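Local coordinates for protein tyrosinase (Burkholderia thailandensis, PDB 5ZRE) that acts as a type-3 dicopper monooxygenase with tyrosinase activity, probably hydroxylating monophenols and oxidising the resulting diphenols to quinones, at residues V37-L42 / E103-I108; P91-M96 / L373-K378; F116-D121 / H320-R325. All coordinates share one frame; numbering follows the deposited sequence.

Contact 1: V37-L42 / E103-I108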
ATOM      1  N   VAL A  37     -13.150  -5.468 -18.491  1.00 44.07           N
ATOM      2  CA  VAL A  37     -13.517  -4.804 -19.758  1.00 42.94           C
ATOM      3  C   VAL A  37     -14.924  -4.232 -19.595  1.00 41.70           C
ATOM      4  O   VAL A  37     -15.196  -3.086 -19.971  1.00 43.59           O
ATOM      5  CB  VAL A  37     -13.450  -5.750 -20.975  1.00 48.07           C
ATOM      6  CG1 VAL A  37     -14.032  -5.120 -22.253  1.00 41.01           C
ATOM      7  CG2 VAL A  37     -12.031  -6.261 -21.212  1.00 45.25           C
ATOM      8  N   GLY A  38     -15.801  -5.007 -18.978  1.00 45.80           N
ATOM      9  CA  GLY A  38     -17.163  -4.508 -18.688  1.00 54.36           C
ATOM     10  C   GLY A  38     -17.157  -3.197 -17.909  1.00 52.01           C
ATOM     11  O   GLY A  38     -17.683  -2.171 -18.334  1.00 49.36           O
ATOM     12  N   ILE A  39     -16.514  -3.234 -16.758  1.00 52.09           N
ATOM     13  CA  ILE A  39     -16.706  -2.198 -15.770  1.00 49.42           C
ATOM     14  C   ILE A  39     -15.956  -0.934 -16.211  1.00 47.12           C
ATOM     15  O   ILE A  39     -16.377   0.158 -15.845  1.00 44.13           O
ATOM     16  CB  ILE A  39     -16.343  -2.731 -14.360  1.00 49.45           C
ATOM     17  CG1 ILE A  39     -17.397  -2.294 -13.362  1.00 57.18           C
ATOM     18  CG2 ILE A  39     -14.957  -2.373 -13.854  1.00 44.77           C
ATOM     19  CD1 ILE A  39     -18.741  -2.880 -13.654  1.00 66.62           C
ATOM     20  N   GLN A  40     -14.897  -1.099 -17.019  1.00 39.19           N
ATOM     21  CA  GLN A  40     -14.134  -0.004 -17.549  1.00 40.54           C
ATOM     22  C   GLN A  40     -14.851   0.699 -18.712  1.00 51.36           C
ATOM     23  O   GLN A  40     -14.441   1.817 -19.098  1.00 55.19           O
ATOM     24  CB  GLN A  40     -12.767  -0.491 -18.026  1.00 38.33           C
ATOM     25  CG  GLN A  40     -11.829  -0.779 -16.869  1.00 41.09           C
ATOM     26  CD  GLN A  40     -10.449  -1.153 -17.315  1.00 39.01           C
ATOM     27  OE1 GLN A  40     -10.232  -1.372 -18.483  1.00 42.75           O
ATOM     28  NE2 GLN A  40      -9.507  -1.227 -16.387  1.00 44.45           N
ATOM     29  N   ALA A  41     -15.876   0.063 -19.288  1.00 55.24           N
ATOM     30  CA  ALA A  41     -16.537   0.556 -20.492  1.00 50.34           C
ATOM     31  C   ALA A  41     -17.804   1.322 -20.121  1.00 53.65           C
ATOM     32  O   ALA A  41     -18.286   2.108 -20.893  1.00 60.65           O
ATOM     33  CB  ALA A  41     -16.866  -0.592 -21.409  1.00 49.08           C
ATOM     34  N   LEU A  42     -18.343   1.092 -18.943  1.00 58.56           N
ATOM     35  CA  LEU A  42     -19.578   1.756 -18.558  1.00 55.32           C
ATOM     36  C   LEU A  42     -19.370   3.278 -18.579  1.00 55.89           C
ATOM     37  O   LEU A  42     -18.314   3.766 -18.283  1.00 47.89           O
ATOM     38  CB  LEU A  42     -19.990   1.259 -17.168  1.00 54.90           C
ATOM     39  CG  LEU A  42     -20.517  -0.177 -17.109  1.00 58.10           C
ATOM     40  CD1 LEU A  42     -20.759  -0.615 -15.668  1.00 48.72           C
ATOM     41  CD2 LEU A  42     -21.789  -0.321 -17.943  1.00 58.98           C
ATOM     42  N   GLU A 103     -19.149  -6.174  -6.546  1.00 46.23           N
ATOM     43  CA  GLU A 103     -20.566  -6.002  -6.979  1.00 49.33           C
ATOM     44  C   GLU A 103     -20.643  -5.496  -8.431  1.00 49.82           C
ATOM     45  O   GLU A 103     -21.396  -6.014  -9.252  1.00 48.94           O
ATOM     46  CB  GLU A 103     -21.283  -4.980  -6.089  1.00 55.03           C
ATOM     47  CG  GLU A 103     -22.244  -5.561  -5.057  1.00 62.54           C
ATOM     48  CD  GLU A 103     -22.937  -4.500  -4.204  1.00 71.62           C
ATOM     49  OE1 GLU A 103     -22.924  -3.299  -4.611  1.00 66.91           O
ATOM     50  OE2 GLU A 103     -23.486  -4.860  -3.134  1.00 74.49           O
ATOM     51  N   ALA A 104     -19.864  -4.469  -8.754  1.00 45.40           N
ATOM     52  CA  ALA A 104     -19.944  -3.859 -10.048  1.00 42.24           C
ATOM     53  C   ALA A 104     -19.458  -4.830 -11.131  1.00 42.96           C
ATOM     54  O   ALA A 104     -20.115  -4.960 -12.165  1.00 51.27           O
ATOM     55  CB  ALA A 104     -19.159  -2.580 -10.032  1.00 46.22           C
ATOM     56  N   LEU A 105     -18.340  -5.520 -10.901  1.00 46.71           N
ATOM     57  CA  LEU A 105     -17.880  -6.643 -11.745  1.00 46.09           C
ATOM     58  C   LEU A 105     -18.980  -7.713 -11.911  1.00 48.34           C
ATOM     59  O   LEU A 105     -19.086  -8.314 -12.965  1.00 48.78           O
ATOM     60  CB  LEU A 105     -16.640  -7.281 -11.106  1.00 46.57           C
ATOM     61  CG  LEU A 105     -15.332  -6.494 -11.173  1.00 47.78           C
ATOM     62  CD1 LEU A 105     -14.212  -7.263 -10.482  1.00 52.33           C
ATOM     63  CD2 LEU A 105     -14.924  -6.202 -12.597  1.00 48.93           C
ATOM     64  N   GLN A 106     -19.784  -7.983 -10.885  1.00 49.45           N
ATOM     65  CA  GLN A 106     -20.870  -8.976 -10.967  1.00 50.00           C
ATOM     66  C   GLN A 106     -22.046  -8.505 -11.842  1.00 53.00           C
ATOM     67  O   GLN A 106     -22.789  -9.347 -12.379  1.00 55.01           O
ATOM     68  CB  GLN A 106     -21.332  -9.335  -9.558  1.00 49.97           C
ATOM     69  CG  GLN A 106     -20.334 -10.280  -8.896  1.00 52.33           C
ATOM     70  CD  GLN A 106     -20.547 -10.413  -7.415  1.00 50.58           C
ATOM     71  OE1 GLN A 106     -21.447  -9.793  -6.840  1.00 44.84           O
ATOM     72  NE2 GLN A 106     -19.699 -11.224  -6.798  1.00 48.95           N
ATOM     73  N   SER A 107     -22.214  -7.199 -12.026  1.00 51.18           N
ATOM     74  CA  SER A 107     -23.276  -6.681 -12.893  1.00 54.68           C
ATOM     75  C   SER A 107     -22.976  -7.023 -14.356  1.00 57.95           C
ATOM     76  O   SER A 107     -23.814  -6.777 -15.219  1.00 64.69           O
ATOM     77  CB  SER A 107     -23.492  -5.180 -12.682  1.00 56.53           C
ATOM     78  OG  SER A 107     -22.521  -4.385 -13.355  1.00 60.31           O
ATOM     79  N   ILE A 108     -21.779  -7.575 -14.610  1.00 63.25           N
ATOM     80  CA  ILE A 108     -21.245  -7.868 -15.959  1.00 60.84           C
ATOM     81  C   ILE A 108     -21.107  -9.382 -16.136  1.00 59.22           C
ATOM     82  O   ILE A 108     -21.482  -9.921 -17.171  1.00 60.46           O
ATOM     83  CB  ILE A 108     -19.872  -7.200 -16.194  1.00 60.45           C
ATOM     84  CG1 ILE A 108     -19.907  -5.685 -15.982  1.00 59.56           C
ATOM     85  CG2 ILE A 108     -19.330  -7.560 -17.570  1.00 61.60           C
ATOM     86  CD1 ILE A 108     -20.460  -4.911 -17.150  1.00 62.81           C
TER
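I39 carries most of this contact: its side chain reaches across from the C-terminal end of helix 27-41 and overlaps A104 and L105 near the end of helix 90-106 and I108 in the turn that follows. The two branches divide the work. I39 CD1 lies against the methyl of A104, 3.7 Å from A104 CB, and against I108 CG1 at 3.8 Å, whereas I39 CG2 meets the CD2 methyl of L105 at 4.0 Å. The I39 and L105 side chains cross at about a right angle, so they touch through a few branch atoms and do not run alongside each other.

I108 returns the contact beside I39. With CG1 beside its own backbone N (chi1 -56°), I108 lays CD1 on the bare backbone of G38, 3.7 Å from G38 CA, and I108 CG2 approaches the same CA at 3.9 Å. G38 has no side chain, which lets the isoleucine come this near the helix backbone.

The end of helix 90-106 is turned in by S107. S107 OG donates to A104 O over 2.7 Å, in the carbonyl plane and on a lone pair, and S107 N donates to the same oxygen. F50 also packs on I39, and L53 on A104, so helix 50-55 borders the apolar patch. The arrangement is plain helix-end packing, in which an outer helix meets a member of the helical core that tyrosinases build around their copper pair.

Contact 2: P91-M96 / L373-K378. With CU (copper (II) ion), chain E.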
ATOM      1  N   PRO A  91      -9.548   0.096   7.765  1.00 38.25           N
ATOM      2  CA  PRO A  91      -9.662  -1.250   7.213  1.00 35.35           C
ATOM      3  C   PRO A  91     -11.059  -1.626   6.715  1.00 34.63           C
ATOM      4  O   PRO A  91     -11.140  -2.342   5.750  1.00 36.14           O
ATOM      5  CB  PRO A  91      -9.300  -2.218   8.347  1.00 38.59           C
ATOM      6  CG  PRO A  91      -8.530  -1.394   9.321  1.00 39.64           C
ATOM      7  CD  PRO A  91      -8.986   0.036   9.108  1.00 37.34           C
ATOM      8  N   THR A  92     -12.116  -1.189   7.396  1.00 40.67           N
ATOM      9  CA  THR A  92     -13.510  -1.598   7.081  1.00 36.26           C
ATOM     10  C   THR A  92     -14.087  -0.761   5.954  1.00 40.02           C
ATOM     11  O   THR A  92     -14.922  -1.267   5.171  1.00 43.54           O
ATOM     12  CB  THR A  92     -14.429  -1.411   8.281  1.00 37.10           C
ATOM     13  OG1 THR A  92     -14.130  -0.132   8.826  1.00 37.69           O
ATOM     14  CG2 THR A  92     -14.187  -2.450   9.352  1.00 44.52           C
ATOM     15  N   TRP A  93     -13.667   0.507   5.889  1.00 38.58           N
ATOM     16  CA  TRP A  93     -13.987   1.342   4.723  1.00 36.14           C
ATOM     17  C   TRP A  93     -13.396   0.680   3.481  1.00 36.29           C
ATOM     18  O   TRP A  93     -14.111   0.563   2.481  1.00 37.11           O
ATOM     19  CB  TRP A  93     -13.487   2.796   4.848  1.00 35.47           C
ATOM     20  CG  TRP A  93     -14.056   3.677   3.777  1.00 33.66           C
ATOM     21  CD1 TRP A  93     -15.216   4.389   3.840  1.00 35.59           C
ATOM     22  CD2 TRP A  93     -13.520   3.901   2.459  1.00 31.24           C
ATOM     23  NE1 TRP A  93     -15.437   5.041   2.655  1.00 36.21           N
ATOM     24  CE2 TRP A  93     -14.414   4.760   1.791  1.00 31.10           C
ATOM     25  CE3 TRP A  93     -12.356   3.494   1.800  1.00 31.94           C
ATOM     26  CZ2 TRP A  93     -14.203   5.191   0.491  1.00 30.47           C
ATOM     27  CZ3 TRP A  93     -12.160   3.893   0.498  1.00 36.06           C
ATOM     28  CH2 TRP A  93     -13.063   4.752  -0.141  1.00 33.39           C
ATOM     29  N   HIS A  94     -12.104   0.291   3.524  1.00 32.82           N
ATOM     30  CA  HIS A  94     -11.497  -0.374   2.361  1.00 32.36           C
ATOM     31  C   HIS A  94     -12.083  -1.781   2.131  1.00 31.25           C
ATOM     32  O   HIS A  94     -12.209  -2.233   0.980  1.00 30.28           O
ATOM     33  CB  HIS A  94      -9.985  -0.405   2.468  1.00 31.61           C
ATOM     34  CG  HIS A  94      -9.390   0.875   2.017  1.00 33.28           C
ATOM     35  ND1 HIS A  94      -9.266   1.965   2.850  1.00 35.19           N
ATOM     36  CD2 HIS A  94      -8.910   1.255   0.825  1.00 37.74           C
ATOM     37  CE1 HIS A  94      -8.715   2.950   2.200  1.00 37.65           C
ATOM     38  NE2 HIS A  94      -8.493   2.546   0.950  1.00 40.18           N
ATOM     39  N   ARG A  95     -12.476  -2.482   3.177  1.00 29.63           N
ATOM     40  CA  ARG A  95     -13.127  -3.787   2.949  1.00 33.84           C
ATOM     41  C   ARG A  95     -14.395  -3.540   2.104  1.00 33.85           C
ATOM     42  O   ARG A  95     -14.637  -4.246   1.140  1.00 34.32           O
ATOM     43  CB  ARG A  95     -13.410  -4.485   4.287  1.00 33.42           C
ATOM     44  CG  ARG A  95     -14.381  -5.655   4.242  1.00 34.66           C
ATOM     45  CD  ARG A  95     -14.507  -6.363   5.589  1.00 38.02           C
ATOM     46  NE  ARG A  95     -13.362  -7.237   5.812  1.00 39.31           N
ATOM     47  CZ  ARG A  95     -13.012  -7.797   6.970  1.00 36.57           C
ATOM     48  NH1 ARG A  95     -13.823  -7.738   8.010  1.00 31.85           N
ATOM     49  NH2 ARG A  95     -11.821  -8.372   7.082  1.00 36.21           N
ATOM     50  N   MET A  96     -15.189  -2.542   2.459  1.00 32.73           N
ATOM     51  CA  MET A  96     -16.444  -2.364   1.790  1.00 36.05           C
ATOM     52  C   MET A  96     -16.188  -1.863   0.375  1.00 36.94           C
ATOM     53  O   MET A  96     -16.948  -2.169  -0.545  1.00 39.76           O
ATOM     54  CB  MET A  96     -17.345  -1.368   2.518  1.00 39.70           C
ATOM     55  CG  MET A  96     -18.005  -1.943   3.756  1.00 45.48           C
ATOM     56  SD  MET A  96     -18.907  -3.482   3.455  1.00 41.75           S
ATOM     57  CE  MET A  96     -19.768  -3.025   1.942  1.00 44.14           C
ATOM     58  N   LEU A 373     -19.964   4.496   6.375  1.00 52.31           N
ATOM     59  CA  LEU A 373     -18.838   4.398   5.472  1.00 46.92           C
ATOM     60  C   LEU A 373     -19.294   4.886   4.096  1.00 47.43           C
ATOM     61  O   LEU A 373     -19.435   4.092   3.166  1.00 43.74           O
ATOM     62  CB  LEU A 373     -18.392   2.938   5.426  1.00 47.83           C
ATOM     63  CG  LEU A 373     -18.013   2.326   6.777  1.00 46.45           C
ATOM     64  CD1 LEU A 373     -17.779   0.828   6.634  1.00 49.30           C
ATOM     65  CD2 LEU A 373     -16.769   2.995   7.354  1.00 46.49           C
ATOM     66  N   ASN A 374     -19.574   6.192   4.022  1.00 44.23           N
ATOM     67  CA  ASN A 374     -20.041   6.809   2.819  1.00 45.84           C
ATOM     68  C   ASN A 374     -18.928   6.696   1.790  1.00 48.26           C
ATOM     69  O   ASN A 374     -17.759   6.728   2.190  1.00 48.27           O
ATOM     70  CB  ASN A 374     -20.417   8.278   2.995  1.00 49.07           C
ATOM     71  CG  ASN A 374     -21.366   8.541   4.141  1.00 50.28           C
ATOM     72  OD1 ASN A 374     -21.137   9.471   4.886  1.00 56.55           O
ATOM     73  ND2 ASN A 374     -22.414   7.749   4.302  1.00 55.38           N
ATOM     74  N   PRO A 375     -19.285   6.561   0.509  1.00 44.73           N
ATOM     75  CA  PRO A 375     -20.676   6.655  -0.011  1.00 46.31           C
ATOM     76  C   PRO A 375     -21.415   5.322  -0.239  1.00 47.51           C
ATOM     77  O   PRO A 375     -22.383   5.258  -0.992  1.00 46.47           O
ATOM     78  CB  PRO A 375     -20.425   7.322  -1.365  1.00 46.87           C
ATOM     79  CG  PRO A 375     -19.193   6.600  -1.850  1.00 52.33           C
ATOM     80  CD  PRO A 375     -18.387   6.284  -0.597  1.00 45.38           C
ATOM     81  N   PHE A 376     -20.973   4.272   0.421  1.00 48.16           N
ATOM     82  CA  PHE A 376     -21.513   2.945   0.195  1.00 52.34           C
ATOM     83  C   PHE A 376     -22.883   2.805   0.884  1.00 54.75           C
ATOM     84  O   PHE A 376     -23.051   3.232   2.032  1.00 58.03           O
ATOM     85  CB  PHE A 376     -20.512   1.891   0.682  1.00 50.01           C
ATOM     86  CG  PHE A 376     -19.106   2.115   0.200  1.00 45.27           C
ATOM     87  CD1 PHE A 376     -18.849   2.347  -1.144  1.00 42.56           C
ATOM     88  CD2 PHE A 376     -18.042   2.120   1.095  1.00 46.21           C
ATOM     89  CE1 PHE A 376     -17.553   2.571  -1.589  1.00 41.11           C
ATOM     90  CE2 PHE A 376     -16.746   2.350   0.653  1.00 43.07           C
ATOM     91  CZ  PHE A 376     -16.507   2.554  -0.689  1.00 43.72           C
ATOM     92  N   LYS A 377     -23.824   2.150   0.191  1.00 55.31           N
ATOM     93  CA  LYS A 377     -25.220   2.016   0.628  1.00 54.05           C
ATOM     94  C   LYS A 377     -25.705   0.569   0.467  1.00 54.96           C
ATOM     95  O   LYS A 377     -25.369  -0.101  -0.513  1.00 50.21           O
ATOM     96  CB  LYS A 377     -26.100   2.974  -0.171  1.00 55.82           C
ATOM     97  CG  LYS A 377     -25.834   4.442   0.119  1.00 63.06           C
ATOM     98  CD  LYS A 377     -26.781   5.378  -0.586  1.00 71.18           C
ATOM     99  CE  LYS A 377     -26.174   6.743  -0.846  1.00 80.69           C
ATOM    100  NZ  LYS A 377     -25.436   7.271   0.327  1.00 70.68           N
ATOM    101  N   LYS A 378     -26.480   0.095   1.459  1.00 57.90           N
ATOM    102  CA  LYS A 378     -27.279  -1.148   1.360  1.00 58.10           C
ATOM    103  C   LYS A 378     -28.420  -0.865   0.377  1.00 62.20           C
ATOM    104  O   LYS A 378     -28.639   0.303   0.034  1.00 68.88           O
ATOM    105  CB  LYS A 378     -27.782  -1.579   2.745  1.00 58.34           C
ATOM    106  CG  LYS A 378     -26.739  -1.475   3.864  1.00 62.66           C
ATOM    107  CD  LYS A 378     -26.784  -2.539   4.955  1.00 64.37           C
ATOM    108  CE  LYS A 378     -27.584  -2.131   6.177  1.00 71.24           C
ATOM    109  NZ  LYS A 378     -26.888  -1.113   7.004  1.00 66.65           N
TER
HETATM  110 CU    CU E 602      -6.881   4.241   0.479  1.00 62.61          CU
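Holding CG anti to the backbone N (chi1 -169°), W93 swings its indole out from helix 90-106 toward L373-K378, while F376 and L373 both carry CG beside the backbone N and direct their side chains back at the helix. The indole is thereby met from two directions. In its own plane, W93 NE1 donates to N374 O over 2.9 Å in a nearly straight bond (N-H...O 176°), although the donor stands above the carbonyl plane and not on a lone pair. Over one indole face, toward the rim, comes F376 CE2, 3.5 Å from W93 CE2; the two rings are oblique, with planes 40° apart.

The accepting carbonyl belongs to N374, just before the cis peptide bond to P375, and P375 CD covers one face of the F376 ring. Apolar neighbours continue the seam. L373 CB lies 3.8 Å from W93 CD1, L373 CD1 is 4.0 Å from M96 CG, and M96 CB is 3.8 Å from F376 CD2.

Beyond the indole lies the metal. H94, the next residue, binds a copper ion through NE2 at 2.4 Å together with H85, and W93 CE3 rests over one face of the H94 imidazole. Chemically, one directed N-H bond satisfies the buried indole nitrogen amid otherwise apolar packing, a combination that would fix the rotation of a second-shell tryptophan beside a copper ligand.

Contact 3: F116-D121 / H320-R325; sequences FWDETD and HCNVDR
One face of the F116 ring is covered by R325, whose CD stands over the ring centre, 3.5 Å from the centroid, in a CH-pi contact; D118 CA lies at the ring edge. The R325 guanidinium is nearly parallel to the ring (planes 13° apart), with F116 CE1 over one of its faces and T120 OG1 near its plane. R325 lies on helix 315-334, a copper-bearing helix of the tyrosinase fold that also provides the ligand H320, which points away from the loop 116-121.

A bend at chi3 (70°) turns the R325 head back over its own helix. There R325 NE donates to N322 OD1 over 2.8 Å (N-H...O 154°), with the oxygen close to the guanidinium plane, and NH2 adds a weak second bond to the same oxygen. R325 NH2 also forms a long salt bridge with D118 OD1 (3.4 Å), their planes steeply inclined. S404 supports both charges, accepting from R325 NH2 and hydrogen-bonding D118 OD1, so the buried arginine has several partners.

E119 also reaches past N322, and its OE1 pairs with H319 ND1. At the other end of the loop segment, C321 SG lies 3.6 Å from F116 CB.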
ATOM      1  N   PHE A 116      -7.168 -11.856  -5.095  1.00 36.07           N
ATOM      2  CA  PHE A 116      -6.228 -11.052  -4.368  1.00 38.10           C
ATOM      3  C   PHE A 116      -4.812 -11.219  -4.932  1.00 35.76           C
ATOM      4  O   PHE A 116      -4.432 -12.277  -5.301  1.00 39.86           O
ATOM      5  CB  PHE A 116      -6.302 -11.397  -2.879  1.00 43.42           C
ATOM      6  CG  PHE A 116      -5.853 -12.769  -2.434  1.00 37.10           C
ATOM      7  CD1 PHE A 116      -4.518 -13.047  -2.196  1.00 42.16           C
ATOM      8  CD2 PHE A 116      -6.780 -13.752  -2.163  1.00 36.07           C
ATOM      9  CE1 PHE A 116      -4.123 -14.292  -1.719  1.00 43.79           C
ATOM     10  CE2 PHE A 116      -6.392 -14.996  -1.695  1.00 38.89           C
ATOM     11  CZ  PHE A 116      -5.065 -15.259  -1.466  1.00 42.41           C
ATOM     12  N   TRP A 117      -4.022 -10.166  -4.997  1.00 36.68           N
ATOM     13  CA  TRP A 117      -2.593 -10.370  -5.267  1.00 39.76           C
ATOM     14  C   TRP A 117      -1.886 -10.762  -3.958  1.00 41.99           C
ATOM     15  O   TRP A 117      -1.794  -9.972  -3.022  1.00 45.85           O
ATOM     16  CB  TRP A 117      -1.971  -9.137  -5.931  1.00 38.62           C
ATOM     17  CG  TRP A 117      -0.474  -9.160  -5.974  1.00 41.01           C
ATOM     18  CD1 TRP A 117       0.341 -10.256  -6.061  1.00 42.21           C
ATOM     19  CD2 TRP A 117       0.399  -8.019  -5.954  1.00 36.86           C
ATOM     20  NE1 TRP A 117       1.660  -9.871  -6.056  1.00 41.13           N
ATOM     21  CE2 TRP A 117       1.720  -8.506  -5.965  1.00 39.88           C
ATOM     22  CE3 TRP A 117       0.188  -6.646  -5.904  1.00 39.70           C
ATOM     23  CZ2 TRP A 117       2.818  -7.659  -5.934  1.00 41.34           C
ATOM     24  CZ3 TRP A 117       1.276  -5.803  -5.843  1.00 39.75           C
ATOM     25  CH2 TRP A 117       2.571  -6.308  -5.882  1.00 43.91           C
ATOM     26  N   ASP A 118      -1.438 -11.998  -3.855  1.00 42.30           N
ATOM     27  CA  ASP A 118      -0.715 -12.466  -2.646  1.00 41.62           C
ATOM     28  C   ASP A 118       0.715 -11.919  -2.653  1.00 40.18           C
ATOM     29  O   ASP A 118       1.601 -12.487  -3.303  1.00 46.03           O
ATOM     30  CB  ASP A 118      -0.717 -14.006  -2.632  1.00 41.89           C
ATOM     31  CG  ASP A 118      -0.363 -14.604  -1.261  1.00 48.81           C
ATOM     32  OD1 ASP A 118       0.290 -13.916  -0.418  1.00 51.42           O
ATOM     33  OD2 ASP A 118      -0.739 -15.787  -1.036  1.00 49.11           O
ATOM     34  N   GLU A 119       0.969 -10.849  -1.919  1.00 41.89           N
ATOM     35  CA  GLU A 119       2.231 -10.094  -2.086  1.00 45.01           C
ATOM     36  C   GLU A 119       3.305 -10.701  -1.178  1.00 46.82           C
ATOM     37  O   GLU A 119       4.489 -10.363  -1.331  1.00 44.79           O
ATOM     38  CB  GLU A 119       2.069  -8.594  -1.807  1.00 52.61           C
ATOM     39  CG  GLU A 119       0.686  -8.209  -1.297  1.00 58.56           C
ATOM     40  CD  GLU A 119       0.336  -6.733  -1.213  1.00 59.73           C
ATOM     41  OE1 GLU A 119      -0.156  -6.165  -2.229  1.00 49.15           O
ATOM     42  OE2 GLU A 119       0.496  -6.173  -0.112  1.00 65.06           O
ATOM     43  N   THR A 120       2.919 -11.621  -0.273  1.00 46.17           N
ATOM     44  CA  THR A 120       3.902 -12.236   0.641  1.00 45.58           C
ATOM     45  C   THR A 120       4.160 -13.691   0.238  1.00 49.52           C
ATOM     46  O   THR A 120       4.982 -14.316   0.885  1.00 43.60           O
ATOM     47  CB  THR A 120       3.506 -12.097   2.121  1.00 46.16           C
ATOM     48  OG1 THR A 120       2.106 -12.267   2.353  1.00 43.80           O
ATOM     49  CG2 THR A 120       3.875 -10.741   2.687  1.00 46.19           C
ATOM     50  N   ASP A 121       3.497 -14.204  -0.821  1.00 50.40           N
ATOM     51  CA  ASP A 121       3.718 -15.585  -1.306  1.00 50.30           C
ATOM     52  C   ASP A 121       5.119 -15.724  -1.907  1.00 50.23           C
ATOM     53  O   ASP A 121       5.860 -14.753  -2.050  1.00 52.36           O
ATOM     54  CB  ASP A 121       2.629 -16.037  -2.319  1.00 51.82           C
ATOM     55  CG  ASP A 121       2.777 -15.380  -3.711  1.00 60.25           C
ATOM     56  OD1 ASP A 121       3.742 -14.626  -3.918  1.00 74.64           O
ATOM     57  OD2 ASP A 121       1.933 -15.579  -4.617  1.00 63.10           O
ATOM     58  N   HIS A 320      -5.512  -4.143  -2.555  1.00 40.02           N
ATOM     59  CA  HIS A 320      -6.448  -3.963  -1.434  1.00 37.25           C
ATOM     60  C   HIS A 320      -7.218  -5.240  -1.149  1.00 35.44           C
ATOM     61  O   HIS A 320      -7.554  -5.484  -0.011  1.00 48.59           O
ATOM     62  CB  HIS A 320      -7.415  -2.792  -1.622  1.00 33.91           C
ATOM     63  CG  HIS A 320      -6.827  -1.565  -1.015  1.00 35.00           C
ATOM     64  ND1 HIS A 320      -6.149  -0.617  -1.794  1.00 35.35           N
ATOM     65  CD2 HIS A 320      -6.679  -1.205   0.286  1.00 32.06           C
ATOM     66  CE1 HIS A 320      -5.663   0.300  -1.001  1.00 35.48           C
ATOM     67  NE2 HIS A 320      -5.988  -0.037   0.293  1.00 37.26           N
ATOM     68  N   CYS A 321      -7.479  -6.044  -2.142  1.00 34.59           N
ATOM     69  CA  CYS A 321      -8.076  -7.290  -1.865  1.00 34.99           C
ATOM     70  C   CYS A 321      -7.213  -8.156  -0.942  1.00 34.70           C
ATOM     71  O   CYS A 321      -7.786  -8.909  -0.155  1.00 35.34           O
ATOM     72  CB  CYS A 321      -8.300  -8.085  -3.124  1.00 40.32           C
ATOM     73  SG  CYS A 321      -9.325  -9.519  -2.760  1.00 46.60           S
ATOM     74  N   ASN A 322      -5.877  -8.033  -1.019  1.00 34.90           N
ATOM     75  CA  ASN A 322      -4.938  -8.779  -0.163  1.00 36.78           C
ATOM     76  C   ASN A 322      -4.781  -8.136   1.216  1.00 38.80           C
ATOM     77  O   ASN A 322      -4.463  -8.842   2.179  1.00 46.10           O
ATOM     78  CB  ASN A 322      -3.538  -8.898  -0.769  1.00 38.56           C
ATOM     79  CG  ASN A 322      -2.638  -9.849  -0.001  1.00 43.14           C
ATOM     80  OD1 ASN A 322      -2.988 -11.017   0.177  1.00 41.98           O
ATOM     81  ND2 ASN A 322      -1.479  -9.371   0.451  1.00 44.86           N
ATOM     82  N   VAL A 323      -4.901  -6.807   1.302  1.00 40.77           N
ATOM     83  CA  VAL A 323      -4.916  -6.091   2.603  1.00 35.59           C
ATOM     84  C   VAL A 323      -6.150  -6.544   3.409  1.00 34.00           C
ATOM     85  O   VAL A 323      -6.068  -6.805   4.588  1.00 30.94           O
ATOM     86  CB  VAL A 323      -4.888  -4.559   2.400  1.00 35.06           C
ATOM     87  CG1 VAL A 323      -5.181  -3.777   3.665  1.00 33.20           C
ATOM     88  CG2 VAL A 323      -3.566  -4.091   1.821  1.00 40.34           C
ATOM     89  N   ASP A 324      -7.309  -6.628   2.770  1.00 33.58           N
ATOM     90  CA  ASP A 324      -8.508  -7.113   3.449  1.00 35.29           C
ATOM     91  C   ASP A 324      -8.346  -8.571   3.929  1.00 34.04           C
ATOM     92  O   ASP A 324      -8.883  -8.942   4.953  1.00 34.71           O
ATOM     93  CB  ASP A 324      -9.723  -7.017   2.509  1.00 36.45           C
ATOM     94  CG  ASP A 324     -11.023  -7.218   3.225  1.00 40.73           C
ATOM     95  OD1 ASP A 324     -11.117  -6.713   4.338  1.00 53.93           O
ATOM     96  OD2 ASP A 324     -11.975  -7.865   2.713  1.00 50.54           O
ATOM     97  N   ARG A 325      -7.636  -9.377   3.156  1.00 34.76           N
ATOM     98  CA  ARG A 325      -7.313 -10.748   3.530  1.00 38.15           C
ATOM     99  C   ARG A 325      -6.413 -10.752   4.778  1.00 37.54           C
ATOM    100  O   ARG A 325      -6.641 -11.540   5.673  1.00 40.31           O
ATOM    101  CB  ARG A 325      -6.609 -11.444   2.362  1.00 40.39           C
ATOM    102  CG  ARG A 325      -6.424 -12.941   2.536  1.00 39.00           C
ATOM    103  CD  ARG A 325      -5.545 -13.557   1.478  1.00 37.20           C
ATOM    104  NE  ARG A 325      -4.181 -13.126   1.655  1.00 40.37           N
ATOM    105  CZ  ARG A 325      -3.242 -13.849   2.229  1.00 45.05           C
ATOM    106  NH1 ARG A 325      -3.593 -14.944   2.877  1.00 45.24           N
ATOM    107  NH2 ARG A 325      -1.963 -13.492   2.117  1.00 44.43           N
TER

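From the N terminus, helix 27-41 supplies the first half of contact 1, and helix 90-106 then opens contact 2 with its first turns before closing contact 1 at its far end. These two contacts therefore cross along the chain and share that helix without touching. Contact 3 opens next, in the loop 116-121, and closes on helix 315-334; it follows contact 1 in series and lies nested in the larger loop that contact 2 closes at 373-378. Contacts 2 and 3 meet directly: R95 pairs with D324 in a salt bridge, and the H94 and H320 rings stack, bringing together helices that serve the two coppers.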